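Local structure of thermoresistant glucokinase (Janibacter sp. HTCC2649, 4EUN) at residues F128-G133 with G171-L176; V33-S38 with S109-T114. The protein probably phosphorylates gluconate with ATP to give 6-phosphogluconate, as a P-loop carbohydrate kinase of the gluconokinase class. All coordinates share one frame; numbering follows the deposited sequence. Where two conformers were deposited one is given.

Contact 1. Residues F128-G133 with G171-L176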
loop_
_atom_site.group_PDB
_atom_site.type_symbol
_atom_site.label_atom_id
_atom_site.label_comp_id
_atom_site.label_asym_id
_atom_site.label_seq_id
_atom_site.Cartn_x
_atom_site.Cartn_y
_atom_site.Cartn_z
ATOM N N PHE A 128 0.326 -17.230 3.936
ATOM C CA PHE A 128 1.085 -16.251 4.697
ATOM C C PHE A 128 2.556 -16.263 4.344
ATOM O O PHE A 128 3.163 -17.324 4.225
ATOM C CB PHE A 128 0.911 -16.517 6.206
ATOM C CG PHE A 128 -0.459 -16.190 6.701
ATOM C CD1 PHE A 128 -1.494 -17.113 6.596
ATOM C CD2 PHE A 128 -0.730 -14.930 7.226
ATOM C CE1 PHE A 128 -2.781 -16.789 7.022
ATOM C CE2 PHE A 128 -2.006 -14.601 7.657
ATOM C CZ PHE A 128 -3.031 -15.529 7.554
ATOM N N LEU A 129 3.122 -15.075 4.159
ATOM C CA LEU A 129 4.569 -14.921 4.073
ATOM C C LEU A 129 4.989 -14.231 5.359
ATOM O O LEU A 129 4.647 -13.075 5.606
ATOM C CB LEU A 129 4.961 -14.080 2.854
ATOM C CG LEU A 129 4.455 -14.562 1.494
ATOM C CD1 LEU A 129 4.812 -13.535 0.429
ATOM C CD2 LEU A 129 5.033 -15.924 1.140
ATOM N N HIS A 130 5.714 -14.955 6.198
ATOM C CA HIS A 130 6.111 -14.427 7.502
ATOM C C HIS A 130 7.533 -13.863 7.424
ATOM O O HIS A 130 8.507 -14.614 7.391
ATOM C CB HIS A 130 6.017 -15.543 8.541
ATOM C CG HIS A 130 6.529 -15.169 9.897
ATOM N ND1 HIS A 130 6.782 -16.117 10.865
ATOM C CD2 HIS A 130 6.823 -13.969 10.451
ATOM C CE1 HIS A 130 7.227 -15.516 11.956
ATOM N NE2 HIS A 130 7.267 -14.217 11.735
ATOM N N LEU A 131 7.633 -12.536 7.363
ATOM C CA LEU A 131 8.911 -11.852 7.216
ATOM C C LEU A 131 9.438 -11.525 8.603
ATOM O O LEU A 131 8.793 -10.806 9.374
ATOM C CB LEU A 131 8.719 -10.573 6.398
ATOM C CG LEU A 131 9.936 -9.761 5.953
ATOM C CD1 LEU A 131 10.798 -10.537 4.979
ATOM C CD2 LEU A 131 9.440 -8.495 5.298
ATOM N N ASP A 132 10.603 -12.063 8.941
ATOM C CA ASP A 132 11.073 -11.909 10.298
ATOM C C ASP A 132 12.567 -12.154 10.412
ATOM O O ASP A 132 13.217 -12.597 9.466
ATOM C CB ASP A 132 10.300 -12.864 11.197
ATOM C CG ASP A 132 10.083 -12.313 12.581
ATOM O OD1 ASP A 132 10.839 -11.414 13.000
ATOM O OD2 ASP A 132 9.145 -12.776 13.256
ATOM N N GLY A 133 13.102 -11.857 11.585
ATOM C CA GLY A 133 14.519 -12.033 11.830
ATOM C C GLY A 133 14.830 -11.599 13.239
ATOM O O GLY A 133 13.926 -11.276 14.011
ATOM N N GLY A 171 1.821 -21.279 5.008
ATOM C CA GLY A 171 2.749 -20.169 5.053
ATOM C C GLY A 171 4.197 -20.588 5.011
ATOM O O GLY A 171 4.518 -21.758 5.248
ATOM N N ILE A 172 5.066 -19.633 4.686
ATOM C CA ILE A 172 6.507 -19.839 4.809
ATOM C C ILE A 172 7.170 -18.653 5.504
ATOM O O ILE A 172 6.639 -17.543 5.504
ATOM C CB ILE A 172 7.184 -20.025 3.444
ATOM C CG1 ILE A 172 6.852 -18.852 2.530
ATOM C CG2 ILE A 172 6.806 -21.373 2.835
ATOM C CD1 ILE A 172 7.789 -18.721 1.343
ATOM N N VAL A 173 8.334 -18.909 6.098
ATOM C CA VAL A 173 9.130 -17.866 6.728
ATOM C C VAL A 173 10.130 -17.269 5.739
ATOM O O VAL A 173 10.769 -17.993 4.971
ATOM C CB VAL A 173 9.876 -18.416 7.972
ATOM C CG1 VAL A 173 10.881 -17.399 8.495
ATOM C CG2 VAL A 173 8.888 -18.759 9.054
ATOM N N LEU A 174 10.240 -15.946 5.749
ATOM C CA LEU A 174 11.222 -15.231 4.938
ATOM C C LEU A 174 12.176 -14.506 5.888
ATOM O O LEU A 174 11.762 -13.595 6.622
ATOM C CB LEU A 174 10.533 -14.217 4.019
ATOM C CG LEU A 174 9.459 -14.700 3.027
ATOM C CD1 LEU A 174 8.786 -13.538 2.298
ATOM C CD2 LEU A 174 10.047 -15.689 2.035
ATOM N N ASP A 175 13.443 -14.912 5.887
ATOM C CA ASP A 175 14.439 -14.313 6.771
ATOM C C ASP A 175 14.864 -12.960 6.220
ATOM O O ASP A 175 15.480 -12.893 5.155
ATOM C CB ASP A 175 15.648 -15.253 6.906
ATOM C CG ASP A 175 16.642 -14.799 7.955
ATOM O OD1 ASP A 175 16.762 -13.582 8.215
ATOM O OD2 ASP A 175 17.320 -15.679 8.528
ATOM N N LEU A 176 14.539 -11.887 6.942
ATOM C CA LEU A 176 14.740 -10.524 6.437
ATOM C C LEU A 176 16.209 -10.124 6.340
ATOM O O LEU A 176 16.532 -9.036 5.850
ATOM C CB LEU A 176 13.958 -9.504 7.272
ATOM C CG LEU A 176 14.166 -9.448 8.791
ATOM C CD1 LEU A 176 15.450 -8.722 9.178
ATOM C CD2 LEU A 176 12.969 -8.770 9.434
#
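H130 grips the neighbouring strand with both its peptide groups: its N gives a nearly straight bond to I172 O at 2.8 Å, and its O takes L174 N at 2.7 Å. The parallel ladder continues from I172 N on F128 O to D132 N on L174 O, and L176 N, already past the end of its strand, still binds D132 O. L176 then folds its side chain back over the tail of 128-133. Its CB rests 4.0 Å from L131 CD1; with chi1 at 55°, CG sits between the backbone N and the carbonyl carbon and is thereby brought to D132 O, 3.4 Å away. From there CD2 lies along the D132-G133 peptide, 3.5 Å from D132 C, while V137 and I138 of helix 135-142 also touch this leucine. The pair closes one side of the five-stranded parallel sheet of a P-loop kinase fold: 171-175 is the outermost strand within the chain, and 127-132 separates it from 31-35. On one face L129, L131, I172 and L174 meet helix 180-191. L129 CD2 lies beside I172 CG1 at 3.7 Å, the two side chains pointing the same way, whereas L131 reaches L174 at a slant, through CD1. The other face is more polar. V173 CG2 approaches H130 ND1 obliquely to the ring, and NE2 of the same ring donates to D132 OD2 at 2.8 Å, arriving on the anti side of the carboxylate with its partner tilted 24° from the ring plane. G133 N donates to D132 OD1, so the aspartate is held through both oxygens, and the bond at NE2 limits the rotation of the imidazole. D175, on this face too, instead forms a salt bridge with R177.

Contact 2. Residues V33-S38 with S109-T114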
loop_
_atom_site.group_PDB
_atom_site.type_symbol
_atom_site.label_atom_id
_atom_site.label_comp_id
_atom_site.label_asym_id
_atom_site.label_seq_id
_atom_site.Cartn_x
_atom_site.Cartn_y
_atom_site.Cartn_z
ATOM N N VAL A 33 -1.021 -12.849 2.594
ATOM C CA VAL A 33 -0.763 -11.884 3.654
ATOM C C VAL A 33 0.720 -11.918 3.982
ATOM O O VAL A 33 1.253 -12.981 4.294
ATOM C CB VAL A 33 -1.586 -12.195 4.936
ATOM C CG1 VAL A 33 -1.163 -11.276 6.080
ATOM C CG2 VAL A 33 -3.079 -12.032 4.647
ATOM N N VAL A 34 1.377 -10.760 3.892
ATOM C CA VAL A 34 2.769 -10.638 4.312
ATOM C C VAL A 34 2.716 -10.104 5.722
ATOM O O VAL A 34 2.272 -8.990 5.954
ATOM C CB VAL A 34 3.571 -9.665 3.427
ATOM C CG1 VAL A 34 5.048 -9.682 3.838
ATOM C CG2 VAL A 34 3.418 -10.050 1.941
ATOM N N MET A 35 3.212 -10.899 6.659
ATOM C CA MET A 35 3.085 -10.586 8.065
ATOM C C MET A 35 4.477 -10.369 8.641
ATOM O O MET A 35 5.393 -11.115 8.347
ATOM C CB MET A 35 2.360 -11.741 8.764
ATOM C CG MET A 35 2.646 -11.879 10.232
ATOM S SD MET A 35 1.752 -13.267 10.961
ATOM C CE MET A 35 2.581 -14.698 10.264
ATOM N N GLY A 36 4.646 -9.319 9.438
ATOM C CA GLY A 36 5.919 -9.070 10.097
ATOM C C GLY A 36 5.840 -7.745 10.811
ATOM O O GLY A 36 4.966 -6.941 10.519
ATOM N N VAL A 37 6.749 -7.499 11.740
ATOM C CA VAL A 37 6.696 -6.235 12.468
ATOM C C VAL A 37 7.054 -5.050 11.571
ATOM O O VAL A 37 7.552 -5.231 10.463
ATOM C CB VAL A 37 7.602 -6.248 13.716
ATOM C CG1 VAL A 37 7.258 -7.441 14.597
ATOM C CG2 VAL A 37 9.075 -6.281 13.321
ATOM N N SER A 38 6.778 -3.840 12.048
ATOM C CA SER A 38 7.173 -2.627 11.339
ATOM C C SER A 38 8.682 -2.576 11.132
ATOM O O SER A 38 9.458 -2.837 12.062
ATOM C CB SER A 38 6.736 -1.388 12.122
ATOM O OG SER A 38 5.327 -1.292 12.182
ATOM N N SER A 109 0.950 -6.116 10.188
ATOM C CA SER A 109 1.882 -6.187 11.313
ATOM C C SER A 109 1.748 -7.546 12.007
ATOM O O SER A 109 1.233 -8.500 11.424
ATOM C CB SER A 109 1.613 -5.049 12.293
ATOM O OG SER A 109 0.230 -4.948 12.561
ATOM N N ALA A 110 2.224 -7.649 13.252
ATOM C CA ALA A 110 2.271 -8.940 13.941
ATOM C C ALA A 110 0.882 -9.538 14.128
ATOM O O ALA A 110 -0.060 -8.838 14.508
ATOM C CB ALA A 110 2.949 -8.798 15.270
ATOM N N LEU A 111 0.755 -10.833 13.869
ATOM C CA LEU A 111 -0.515 -11.499 14.083
ATOM C C LEU A 111 -0.368 -12.728 14.966
ATOM O O LEU A 111 0.589 -13.507 14.830
ATOM C CB LEU A 111 -1.090 -11.960 12.761
ATOM C CG LEU A 111 -1.286 -10.898 11.686
ATOM C CD1 LEU A 111 -1.644 -11.583 10.380
ATOM C CD2 LEU A 111 -2.369 -9.937 12.117
ATOM N N LYS A 112 -1.336 -12.898 15.861
ATOM C CA LYS A 112 -1.506 -14.125 16.601
ATOM C C LYS A 112 -2.168 -15.153 15.703
ATOM O O LYS A 112 -2.798 -14.791 14.717
ATOM C CB LYS A 112 -2.413 -13.871 17.800
ATOM C CG LYS A 112 -1.854 -12.897 18.820
ATOM C CD LYS A 112 -2.762 -12.874 20.055
ATOM C CE LYS A 112 -2.294 -11.853 21.081
ATOM N NZ LYS A 112 -3.142 -11.903 22.309
ATOM N N ARG A 113 -2.046 -16.430 16.064
ATOM C CA ARG A 113 -2.777 -17.494 15.375
ATOM C C ARG A 113 -4.273 -17.218 15.279
ATOM O O ARG A 113 -4.863 -17.353 14.206
ATOM C CB ARG A 113 -2.558 -18.831 16.091
ATOM C CG ARG A 113 -3.577 -19.908 15.710
ATOM C CD ARG A 113 -3.272 -20.439 14.336
ATOM N NE ARG A 113 -4.387 -21.178 13.743
ATOM C CZ ARG A 113 -4.335 -22.459 13.399
ATOM N NH1 ARG A 113 -3.226 -23.159 13.600
ATOM N NH2 ARG A 113 -5.394 -23.038 12.851
ATOM N N THR A 114 -4.891 -16.830 16.392
ATOM C CA THR A 114 -6.323 -16.493 16.382
ATOM C C THR A 114 -6.666 -15.363 15.405
ATOM O O THR A 114 -7.771 -15.338 14.859
ATOM C CB THR A 114 -6.836 -16.095 17.772
ATOM O OG1 THR A 114 -6.035 -15.024 18.284
ATOM C CG2 THR A 114 -6.782 -17.276 18.730
#
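Past the C-terminal ends of the neighbouring parallel strands 31-35 and 104-108 the backbones still meet, where S109 CA points its hydrogen at G36 O, 3.3 Å away with an angle of 151° at the hydrogen. In a P-loop kinase fold the phosphate-binding loop follows the first of these strands, and G36 fits the start of such a Walker A motif. Its carbonyl oxygen also accepts a hydrogen bond from K42 NZ. The next amide of the second segment, A110 N, has its partner elsewhere, in Q158 OE1 of helix 155-161.

M35, V33 and L111 supply the side-chain packing. In the one of its two conformers described here, M35 carries its CG anti to the backbone N (chi1 155°), extending the chain across to the second segment, where CG lies 3.9 Å from S109 O. In this same conformer SD rests against the flank of L111, 3.6 Å from CB and 3.8 Å from CD1, the two side chains crossing at a slant, and the bend at chi3 turns CE off L111. L111 points its CB toward 33-38 and packs on F128 as well, both residues being buried. Beyond it the loop runs on into helix 113-119. Farther back along the strand, V33 CG1 approaches L111 CD1 more loosely, at 4.3 Å.

Both contacts draw on the same parallel sheet, in which strands 31-35 and 127-132 are neighbours: L129 N bonds V33 O and L129 O takes M35 N, each at 2.8 Å, while the ring of F128 packs on V33. Contact 2 is the deeper, nearly all buried and near the centre of the chain; contact 1 lies farther out, at the strand that is outermost within the chain, with V173 exposed. Their chemistry follows this placement. In contact 1 a backbone ladder does the joining, with H130 and D132 hydrogen-bonded on one face and L129, L131, I172 and L174 packed on the other. Contact 2 ties a strand end to a loop through apolar packing and a CA-H...O contact.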